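Putative phosphoglycolate phosphatase (Lactobacillus delbrueckii, PDB 2HI0) probably hydrolyses 2-phosphoglycolate to glycolate and phosphate, as a member of the haloacid dehalogenase (HAD) superfamily of phosphatases. Local coordinates at residues A[151-159]-A[170-178]; A[182-192]-A[202-213]. All coordinates share one frame; numbering follows the deposited sequence.

Contact 1: residues A[151-159]-A[170-178]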
loop_
_atom_site.group_PDB
_atom_site.type_symbol
_atom_site.label_atom_id
_atom_site.label_comp_id
_atom_site.label_asym_id
_atom_site.label_seq_id
_atom_site.Cartn_x
_atom_site.Cartn_y
_atom_site.Cartn_z
ATOM N N SER A 151 8.543 -8.699 -14.250
ATOM C CA SER A 151 9.310 -8.633 -12.990
ATOM C C SER A 151 8.770 -9.541 -11.892
ATOM O O SER A 151 9.546 -10.152 -11.135
ATOM C CB SER A 151 9.350 -7.201 -12.447
ATOM O OG SER A 151 10.297 -6.449 -13.171
ATOM N N PHE A 152 7.445 -9.628 -11.811
ATOM C CA PHE A 152 6.785 -10.254 -10.679
ATOM C C PHE A 152 6.200 -11.602 -11.002
ATOM O O PHE A 152 5.609 -11.823 -12.073
ATOM C CB PHE A 152 5.683 -9.306 -10.115
ATOM C CG PHE A 152 6.229 -8.059 -9.514
ATOM C CD1 PHE A 152 6.950 -8.106 -8.322
ATOM C CD2 PHE A 152 6.061 -6.827 -10.137
ATOM C CE1 PHE A 152 7.492 -6.937 -7.746
ATOM C CE2 PHE A 152 6.626 -5.661 -9.569
ATOM C CZ PHE A 152 7.325 -5.718 -8.385
ATOM N N ASP A 153 6.364 -12.520 -10.074
ATOM C CA ASP A 153 5.791 -13.829 -10.206
ATOM C C ASP A 153 4.315 -13.842 -9.834
ATOM O O ASP A 153 3.615 -14.789 -10.155
ATOM C CB ASP A 153 6.562 -14.790 -9.309
ATOM C CG ASP A 153 8.038 -14.867 -9.699
ATOM O OD1 ASP A 153 8.307 -15.055 -10.886
ATOM O OD2 ASP A 153 8.937 -14.670 -8.845
ATOM N N PHE A 154 3.872 -12.789 -9.127
ATOM C CA PHE A 154 2.532 -12.695 -8.601
ATOM C C PHE A 154 2.233 -11.239 -8.285
ATOM O O PHE A 154 3.071 -10.550 -7.729
ATOM C CB PHE A 154 2.404 -13.539 -7.325
ATOM C CG PHE A 154 1.017 -13.511 -6.693
ATOM C CD1 PHE A 154 0.041 -14.411 -7.103
ATOM C CD2 PHE A 154 0.704 -12.604 -5.695
ATOM C CE1 PHE A 154 -1.213 -14.388 -6.523
ATOM C CE2 PHE A 154 -0.542 -12.596 -5.127
ATOM C CZ PHE A 154 -1.495 -13.479 -5.548
ATOM N N ALA A 155 1.030 -10.791 -8.611
ATOM C CA ALA A 155 0.611 -9.435 -8.283
ATOM C C ALA A 155 -0.877 -9.473 -8.008
ATOM O O ALA A 155 -1.641 -10.084 -8.767
ATOM C CB ALA A 155 0.943 -8.425 -9.401
ATOM N N LEU A 156 -1.274 -8.903 -6.877
ATOM C CA LEU A 156 -2.681 -8.863 -6.487
ATOM C C LEU A 156 -2.990 -7.576 -5.721
ATOM O O LEU A 156 -2.276 -7.215 -4.783
ATOM C CB LEU A 156 -2.993 -10.049 -5.583
ATOM C CG LEU A 156 -4.451 -10.172 -5.106
ATOM C CD1 LEU A 156 -5.408 -10.382 -6.296
ATOM C CD2 LEU A 156 -4.518 -11.328 -4.063
ATOM N N GLY A 157 -4.088 -6.909 -6.103
ATOM C CA GLY A 157 -4.680 -5.859 -5.324
ATOM C C GLY A 157 -6.029 -6.245 -4.715
ATOM O O GLY A 157 -6.490 -7.348 -4.880
ATOM N N GLU A 158 -6.661 -5.301 -4.035
ATOM C CA GLU A 158 -7.891 -5.520 -3.333
ATOM C C GLU A 158 -9.051 -5.777 -4.306
ATOM O O GLU A 158 -9.181 -5.121 -5.365
ATOM C CB GLU A 158 -8.157 -4.331 -2.406
ATOM C CG GLU A 158 -9.443 -4.400 -1.593
ATOM C CD GLU A 158 -10.655 -3.809 -2.309
ATOM O OE1 GLU A 158 -10.531 -2.693 -2.931
ATOM O OE2 GLU A 158 -11.728 -4.475 -2.244
ATOM N N LYS A 159 -9.902 -6.734 -3.925
ATOM C CA LYS A 159 -11.063 -7.146 -4.705
ATOM C C LYS A 159 -12.206 -7.322 -3.731
ATOM O O LYS A 159 -12.018 -7.862 -2.644
ATOM C CB LYS A 159 -10.834 -8.502 -5.378
ATOM C CG LYS A 159 -9.765 -8.466 -6.458
ATOM C CD LYS A 159 -9.792 -9.665 -7.396
ATOM C CE LYS A 159 -8.981 -10.823 -6.912
ATOM N NZ LYS A 159 -8.496 -11.674 -8.078
HETATM N N MSE A 170 -4.862 -12.319 1.249
HETATM C CA MSE A 170 -4.215 -11.992 -0.046
HETATM C C MSE A 170 -2.778 -12.497 -0.072
HETATM O O MSE A 170 -2.315 -12.999 -1.075
HETATM C CB MSE A 170 -4.284 -10.508 -0.326
HETATM C CG MSE A 170 -5.715 -9.938 -0.314
HETATM SE SE MSE A 170 -5.728 -7.985 -0.387
HETATM C CE MSE A 170 -5.288 -8.047 -2.066
ATOM N N THR A 171 -2.057 -12.344 1.025
ATOM C CA THR A 171 -0.675 -12.835 1.109
ATOM C C THR A 171 -0.640 -14.376 1.099
ATOM O O THR A 171 0.308 -14.971 0.579
ATOM C CB THR A 171 0.048 -12.225 2.337
ATOM O OG1 THR A 171 0.126 -10.796 2.131
ATOM C CG2 THR A 171 1.473 -12.827 2.529
ATOM N N SER A 172 -1.686 -15.028 1.628
ATOM C CA SER A 172 -1.770 -16.487 1.571
ATOM C C SER A 172 -1.964 -16.950 0.101
ATOM O O SER A 172 -1.409 -17.980 -0.298
ATOM C CB SER A 172 -2.885 -17.039 2.430
ATOM O OG SER A 172 -2.600 -16.870 3.816
ATOM N N GLU A 173 -2.737 -16.180 -0.688
ATOM C CA GLU A 173 -2.866 -16.382 -2.159
ATOM C C GLU A 173 -1.506 -16.311 -2.887
ATOM O O GLU A 173 -1.244 -17.058 -3.839
ATOM C CB GLU A 173 -3.793 -15.349 -2.828
ATOM C CG GLU A 173 -5.320 -15.520 -2.641
ATOM C CD GLU A 173 -5.818 -16.879 -3.062
ATOM O OE1 GLU A 173 -5.578 -17.266 -4.233
ATOM O OE2 GLU A 173 -6.431 -17.566 -2.219
ATOM N N CYS A 174 -0.690 -15.346 -2.468
ATOM C CA CYS A 174 0.672 -15.187 -2.963
ATOM C C CYS A 174 1.601 -16.377 -2.571
ATOM O O CYS A 174 2.293 -16.957 -3.409
ATOM C CB CYS A 174 1.202 -13.872 -2.459
ATOM S SG CYS A 174 2.888 -13.574 -2.954
ATOM N N VAL A 175 1.619 -16.690 -1.279
ATOM C CA VAL A 175 2.392 -17.796 -0.719
ATOM C C VAL A 175 2.092 -19.113 -1.438
ATOM O O VAL A 175 3.021 -19.853 -1.779
ATOM C CB VAL A 175 2.171 -17.865 0.839
ATOM C CG1 VAL A 175 2.485 -19.242 1.412
ATOM C CG2 VAL A 175 2.991 -16.732 1.492
ATOM N N LYS A 176 0.811 -19.382 -1.670
ATOM C CA LYS A 176 0.340 -20.546 -2.405
ATOM C C LYS A 176 0.954 -20.580 -3.804
ATOM O O LYS A 176 1.552 -21.590 -4.186
ATOM C CB LYS A 176 -1.178 -20.533 -2.375
ATOM C CG LYS A 176 -1.953 -21.506 -3.141
ATOM C CD LYS A 176 -3.438 -21.350 -2.624
ATOM C CE LYS A 176 -4.452 -21.079 -3.726
ATOM N NZ LYS A 176 -5.754 -20.508 -3.218
ATOM N N VAL A 177 0.903 -19.456 -4.522
ATOM C CA VAL A 177 1.408 -19.452 -5.885
ATOM C C VAL A 177 2.965 -19.593 -5.916
ATOM O O VAL A 177 3.524 -20.314 -6.740
ATOM C CB VAL A 177 0.974 -18.173 -6.621
ATOM C CG1 VAL A 177 1.708 -18.001 -8.017
ATOM C CG2 VAL A 177 -0.543 -18.198 -6.789
ATOM N N LEU A 178 3.648 -18.862 -5.047
ATOM C CA LEU A 178 5.114 -18.850 -5.049
ATOM C C LEU A 178 5.647 -20.192 -4.579
ATOM O O LEU A 178 6.720 -20.599 -4.992
ATOM C CB LEU A 178 5.730 -17.755 -4.162
ATOM C CG LEU A 178 5.448 -16.331 -4.637
ATOM C CD1 LEU A 178 6.255 -15.279 -3.840
ATOM C CD2 LEU A 178 5.678 -16.125 -6.105
#

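Contact 2: residues A[182-192]-A[202-213]. With NA (sodium ion), chain C.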
loop_
_atom_site.group_PDB
_atom_site.type_symbol
_atom_site.label_atom_id
_atom_site.label_comp_id
_atom_site.label_asym_id
_atom_site.label_seq_id
_atom_site.Cartn_x
_atom_site.Cartn_y
_atom_site.Cartn_z
ATOM N N ARG A 182 6.715 -19.807 4.527
ATOM C CA ARG A 182 6.567 -18.469 5.120
ATOM C C ARG A 182 7.830 -17.956 5.864
ATOM O O ARG A 182 8.082 -16.715 5.930
ATOM C CB ARG A 182 5.362 -18.431 6.041
ATOM C CG ARG A 182 4.063 -18.591 5.292
ATOM C CD ARG A 182 2.859 -18.928 6.200
ATOM N NE ARG A 182 1.681 -19.236 5.366
ATOM C CZ ARG A 182 0.812 -18.322 4.970
ATOM N NH1 ARG A 182 0.979 -17.049 5.313
ATOM N NH2 ARG A 182 -0.204 -18.656 4.195
ATOM N N ASP A 183 8.628 -18.873 6.387
ATOM C CA ASP A 183 9.847 -18.475 7.103
ATOM C C ASP A 183 10.974 -18.033 6.137
ATOM O O ASP A 183 12.004 -17.520 6.581
ATOM C CB ASP A 183 10.315 -19.625 8.021
ATOM C CG ASP A 183 10.632 -20.889 7.246
ATOM O OD1 ASP A 183 9.679 -21.612 6.869
ATOM O OD2 ASP A 183 11.833 -21.155 7.000
ATOM N N LYS A 184 10.779 -18.268 4.830
ATOM C CA LYS A 184 11.695 -17.821 3.779
ATOM C C LYS A 184 11.080 -16.695 2.958
ATOM O O LYS A 184 11.560 -16.403 1.855
ATOM C CB LYS A 184 12.105 -19.002 2.852
ATOM C CG LYS A 184 13.079 -20.043 3.508
ATOM C CD LYS A 184 14.511 -19.454 3.704
ATOM C CE LYS A 184 15.525 -20.505 4.105
ATOM N NZ LYS A 184 16.809 -19.915 4.644
ATOM N N CYS A 185 10.005 -16.096 3.472
ATOM C CA CYS A 185 9.385 -14.917 2.850
ATOM C C CYS A 185 9.664 -13.652 3.681
ATOM O O CYS A 185 9.791 -13.720 4.899
ATOM C CB CYS A 185 7.862 -15.091 2.750
ATOM S SG CYS A 185 7.324 -16.353 1.660
ATOM N N VAL A 186 9.769 -12.499 3.019
ATOM C CA VAL A 186 9.777 -11.225 3.728
ATOM C C VAL A 186 8.767 -10.274 3.042
ATOM O O VAL A 186 8.576 -10.320 1.835
ATOM C CB VAL A 186 11.216 -10.620 3.805
ATOM C CG1 VAL A 186 11.757 -10.308 2.408
ATOM C CG2 VAL A 186 11.268 -9.370 4.702
ATOM N N TYR A 187 8.082 -9.491 3.854
ATOM C CA TYR A 187 7.121 -8.519 3.354
ATOM C C TYR A 187 7.764 -7.148 3.514
ATOM O O TYR A 187 8.366 -6.856 4.541
ATOM C CB TYR A 187 5.796 -8.595 4.134
ATOM C CG TYR A 187 4.682 -7.882 3.404
ATOM C CD1 TYR A 187 3.901 -8.500 2.424
ATOM C CD2 TYR A 187 4.512 -6.527 3.604
ATOM C CE1 TYR A 187 2.938 -7.771 1.704
ATOM C CE2 TYR A 187 3.551 -5.809 2.901
ATOM C CZ TYR A 187 2.775 -6.436 1.958
ATOM O OH TYR A 187 1.844 -5.672 1.252
ATOM N N ILE A 188 7.610 -6.297 2.518
ATOM C CA ILE A 188 8.276 -4.976 2.474
ATOM C C ILE A 188 7.188 -3.929 2.300
ATOM O O ILE A 188 6.402 -3.992 1.366
ATOM C CB ILE A 188 9.249 -4.865 1.331
ATOM C CG1 ILE A 188 10.320 -5.980 1.379
ATOM C CG2 ILE A 188 9.862 -3.434 1.296
ATOM C CD1 ILE A 188 10.060 -7.058 0.354
ATOM N N GLY A 189 7.140 -2.950 3.192
ATOM C CA GLY A 189 6.123 -1.891 3.027
ATOM C C GLY A 189 6.413 -0.631 3.835
ATOM O O GLY A 189 7.395 -0.582 4.571
ATOM N N ASP A 190 5.566 0.386 3.680
ATOM C CA ASP A 190 5.813 1.689 4.276
ATOM C C ASP A 190 4.864 2.070 5.428
ATOM O O ASP A 190 4.926 3.193 5.907
ATOM C CB ASP A 190 5.685 2.760 3.185
ATOM C CG ASP A 190 4.254 2.848 2.621
ATOM O OD1 ASP A 190 3.605 1.783 2.493
ATOM O OD2 ASP A 190 3.742 3.951 2.312
ATOM N N SER A 191 4.007 1.150 5.856
ATOM C CA SER A 191 3.000 1.497 6.845
ATOM C C SER A 191 2.829 0.455 7.944
ATOM O O SER A 191 3.367 -0.674 7.899
ATOM C CB SER A 191 1.666 1.741 6.148
ATOM O OG SER A 191 0.973 0.517 5.930
ATOM N N GLU A 192 2.021 0.843 8.935
ATOM C CA GLU A 192 1.604 -0.072 10.023
ATOM C C GLU A 192 0.796 -1.264 9.518
ATOM O O GLU A 192 0.827 -2.335 10.115
ATOM C CB GLU A 192 0.823 0.694 11.107
ATOM C CG GLU A 192 -0.622 1.079 10.787
ATOM C CD GLU A 192 -0.873 2.269 9.837
ATOM O OE1 GLU A 192 0.057 2.712 9.128
ATOM O OE2 GLU A 192 -2.052 2.743 9.831
ATOM N N GLU A 202 2.778 -14.701 9.392
ATOM C CA GLU A 202 3.846 -15.484 9.983
ATOM C C GLU A 202 5.164 -15.325 9.175
ATOM O O GLU A 202 5.896 -16.294 8.933
ATOM C CB GLU A 202 3.436 -16.954 10.150
ATOM C CG GLU A 202 2.123 -17.181 10.970
ATOM C CD GLU A 202 2.166 -16.758 12.463
ATOM O OE1 GLU A 202 3.259 -16.578 13.055
ATOM O OE2 GLU A 202 1.071 -16.621 13.052
HETATM N N MSE A 203 5.440 -14.082 8.782
HETATM C CA MSE A 203 6.687 -13.773 8.070
HETATM C C MSE A 203 7.330 -12.471 8.562
HETATM O O MSE A 203 6.702 -11.630 9.219
HETATM C CB MSE A 203 6.435 -13.727 6.584
HETATM C CG MSE A 203 5.580 -12.589 6.180
HETATM SE SE MSE A 203 5.294 -12.610 4.237
HETATM C CE MSE A 203 4.418 -14.245 4.002
ATOM N N ASP A 204 8.631 -12.363 8.298
ATOM C CA ASP A 204 9.399 -11.174 8.621
ATOM C C ASP A 204 8.937 -9.989 7.776
ATOM O O ASP A 204 8.316 -10.131 6.718
ATOM C CB ASP A 204 10.909 -11.415 8.333
ATOM C CG ASP A 204 11.555 -12.465 9.234
ATOM O OD1 ASP A 204 10.936 -12.903 10.209
ATOM O OD2 ASP A 204 12.721 -12.859 8.987
ATOM N N GLU A 205 9.320 -8.803 8.239
ATOM C CA GLU A 205 8.961 -7.530 7.574
ATOM C C GLU A 205 10.122 -6.536 7.564
ATOM O O GLU A 205 10.885 -6.434 8.520
ATOM C CB GLU A 205 7.712 -6.879 8.231
ATOM C CG GLU A 205 6.921 -5.913 7.355
ATOM C CD GLU A 205 7.163 -4.400 7.615
ATOM O OE1 GLU A 205 8.011 -3.979 8.454
ATOM O OE2 GLU A 205 6.431 -3.620 6.928
ATOM N N ILE A 206 10.257 -5.826 6.458
ATOM C CA ILE A 206 11.177 -4.721 6.312
ATOM C C ILE A 206 10.321 -3.489 6.004
ATOM O O ILE A 206 9.371 -3.568 5.166
ATOM C CB ILE A 206 12.179 -4.989 5.149
ATOM C CG1 ILE A 206 13.039 -6.205 5.434
ATOM C CG2 ILE A 206 13.009 -3.734 4.851
ATOM C CD1 ILE A 206 13.763 -6.731 4.159
ATOM N N ALA A 207 10.599 -2.401 6.723
ATOM C CA ALA A 207 9.898 -1.137 6.525
ATOM C C ALA A 207 10.777 -0.150 5.746
ATOM O O ALA A 207 11.980 -0.104 5.942
ATOM C CB ALA A 207 9.459 -0.509 7.907
ATOM N N VAL A 208 10.183 0.620 4.848
ATOM C CA VAL A 208 10.889 1.627 4.053
ATOM C C VAL A 208 10.441 3.011 4.557
ATOM O O VAL A 208 9.307 3.175 4.993
ATOM C CB VAL A 208 10.645 1.427 2.516
ATOM C CG1 VAL A 208 10.972 -0.033 2.170
ATOM C CG2 VAL A 208 9.210 1.826 2.058
ATOM N N ASN A 209 11.336 3.990 4.484
ATOM C CA ASN A 209 11.041 5.333 5.027
ATOM C C ASN A 209 10.620 6.351 3.947
ATOM O O ASN A 209 10.445 7.538 4.231
ATOM C CB ASN A 209 12.235 5.863 5.841
ATOM C CG ASN A 209 13.270 6.565 4.967
ATOM O OD1 ASN A 209 13.457 6.227 3.817
ATOM N ND2 ASN A 209 13.929 7.573 5.527
ATOM N N TRP A 210 10.504 5.900 2.700
ATOM C CA TRP A 210 10.225 6.827 1.600
ATOM C C TRP A 210 8.745 6.823 1.215
ATOM O O TRP A 210 8.383 7.433 0.180
ATOM C CB TRP A 210 11.119 6.550 0.388
ATOM C CG TRP A 210 11.062 5.180 -0.150
ATOM C CD1 TRP A 210 10.146 4.690 -1.019
ATOM C CD2 TRP A 210 12.000 4.130 0.101
ATOM N NE1 TRP A 210 10.417 3.377 -1.306
ATOM C CE2 TRP A 210 11.574 3.017 -0.650
ATOM C CE3 TRP A 210 13.134 4.001 0.925
ATOM C CZ2 TRP A 210 12.269 1.807 -0.620
ATOM C CZ3 TRP A 210 13.814 2.872 0.917
ATOM C CH2 TRP A 210 13.381 1.749 0.171
ATOM N N GLY A 211 7.910 6.219 2.057
ATOM C CA GLY A 211 6.506 6.121 1.791
ATOM C C GLY A 211 5.610 7.022 2.643
ATOM O O GLY A 211 6.001 8.167 2.927
ATOM N N PHE A 212 4.435 6.512 3.014
ATOM C CA PHE A 212 3.391 7.347 3.558
ATOM C C PHE A 212 3.475 7.582 5.073
ATOM O O PHE A 212 2.769 8.483 5.582
ATOM C CB PHE A 212 2.016 6.803 3.213
ATOM C CG PHE A 212 1.670 6.842 1.739
ATOM C CD1 PHE A 212 2.580 7.169 0.760
ATOM C CD2 PHE A 212 0.378 6.515 1.353
ATOM C CE1 PHE A 212 2.227 7.162 -0.579
ATOM C CE2 PHE A 212 0.013 6.512 0.039
ATOM C CZ PHE A 212 0.905 6.846 -0.939
ATOM N N ARG A 213 4.289 6.796 5.815
ATOM C CA ARG A 213 4.445 6.997 7.268
ATOM C C ARG A 213 5.875 7.403 7.592
ATOM O O ARG A 213 6.854 7.009 6.916
ATOM C CB ARG A 213 4.105 5.721 8.019
ATOM C CG ARG A 213 2.687 5.170 7.856
ATOM C CD ARG A 213 1.615 6.165 8.251
ATOM N NE ARG A 213 0.316 5.574 8.537
ATOM C CZ ARG A 213 -0.792 6.282 8.812
ATOM N NH1 ARG A 213 -0.777 7.620 8.774
ATOM N NH2 ARG A 213 -1.924 5.642 9.134
HETATM NA NA NA C . 1.668 1.447 1.226
HETATM O O HOH W 1 9.920 -14.891 7.314
HETATM O O HOH W 2 12.540 -15.793 8.740
HETATM O O HOH W 3 6.221 -0.986 7.291
HETATM O O HOH W 4 0.727 0.389 3.516
#

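Contact 1: residues A[151-159]-A[170-178]
Phe154 lays one face of its ring on the backbone of helix 169-178, with Cys174 CA 3.7 Å from the ring centroid and nearly above it, a CH-pi contact. In this tight part Cys174 CB comes within 3.4 Å of Phe154 CE2, and the sulfur makes an oblique sulfur-aromatic contact, SG lying 4.5 Å from the ring centroid. The slim cysteine side chain suits a place where the ring lies against the helix backbone. Phe154 reaches it with CG anti to the backbone N (chi1 -180°), which carries the ring off the strand toward the helix. Farther along, Leu156 CG meets the methyl of selenomethionine Met170, CE, at 3.8 Å; a bend at chi3 (74°) brings that methyl beside the carbonyl of Gly157.

The solvent side is made by Asp153, Val177 and the end of Glu173. Val177 CG2 touches Phe154 CD1 at 3.8 Å, while Glu173, in one of its two modelled conformers, leads its carboxylate away from the strand toward Lys176. Asp153 offers the buried Leu178 only its CB, its OD2 accepting a bond from Leu129 N in the next strand. With no hydrogen bond across it, the contact rests mainly on shape and apolar surface, fixing the helix by packing rather than by directed bonds.

Contact 2: residues A[182-192]-A[202-213]
Tyr187 and Gly189 exchange backbone hydrogen bonds with the neighbouring strand, Tyr187 N to Asp204 O (2.9 Å) and Gly189 N to Ile206 O (3.0 Å), with Ile206 N and Val208 N answering.

Apolar contacts clothe both faces. On one, branched residues that suit strands meet: Val186 CG2 touches Ile206 CD1, and Ile188 CG2 touches Val208 CG1, each at 3.7 Å. On the other, selenomethionine Met203 brings SE to 4.0 Å from Tyr187 CB.

Polar groups gather past the strand ends. Asp190 CG lies between its backbone N and carbonyl carbon (chi1 64°), which sets the carboxylate between sodium and Phe212 N: OD1 binds the ion at 2.3 Å, and OD2 accepts Phe212 N through its anti lone pair at 2.7 Å, a second-shell bond limiting rotation. Arg213 grips Glu192 side-on, NE to OE1 (2.9 Å) and NH2 to OE2, planes 38° apart. With an alanine in place of Arg213, the Glu192 carboxylate would probably lose its charge partner and both bonds fixing its rotation.

Asp10 OD2 and the backbone O of Asp12 complete the protein's share of the site. Strand 185-189 lies between strands 6-9 and 204-208, with helix 230-238 on Ile188 and Ile206 and helix 192-200 against Tyr187 and Glu205.

Both contacts belong to the parallel, Rossmann-like sheet of the HAD fold and follow one another along the chain, neither nested nor crossed. Contact 1 closes first, when the chain leaves edge strand 154-158, passes through a loop and returns as helix 169-178. That helix leads into strand 185-189, near the middle of the sheet, where contact 2 opens; helix 192-200 then completes a beta-alpha-beta crossover to strand 204-208. The two meet directly where Ser172 OG lies 3.0 Å from Arg182 NH2, probably hydrogen-bonded, and where Thr171 and Val175 pack on the methyl of Met203. Helix 169-178 thus bridges the sheet's edge and the unit that supplies Asp190 to the sodium site.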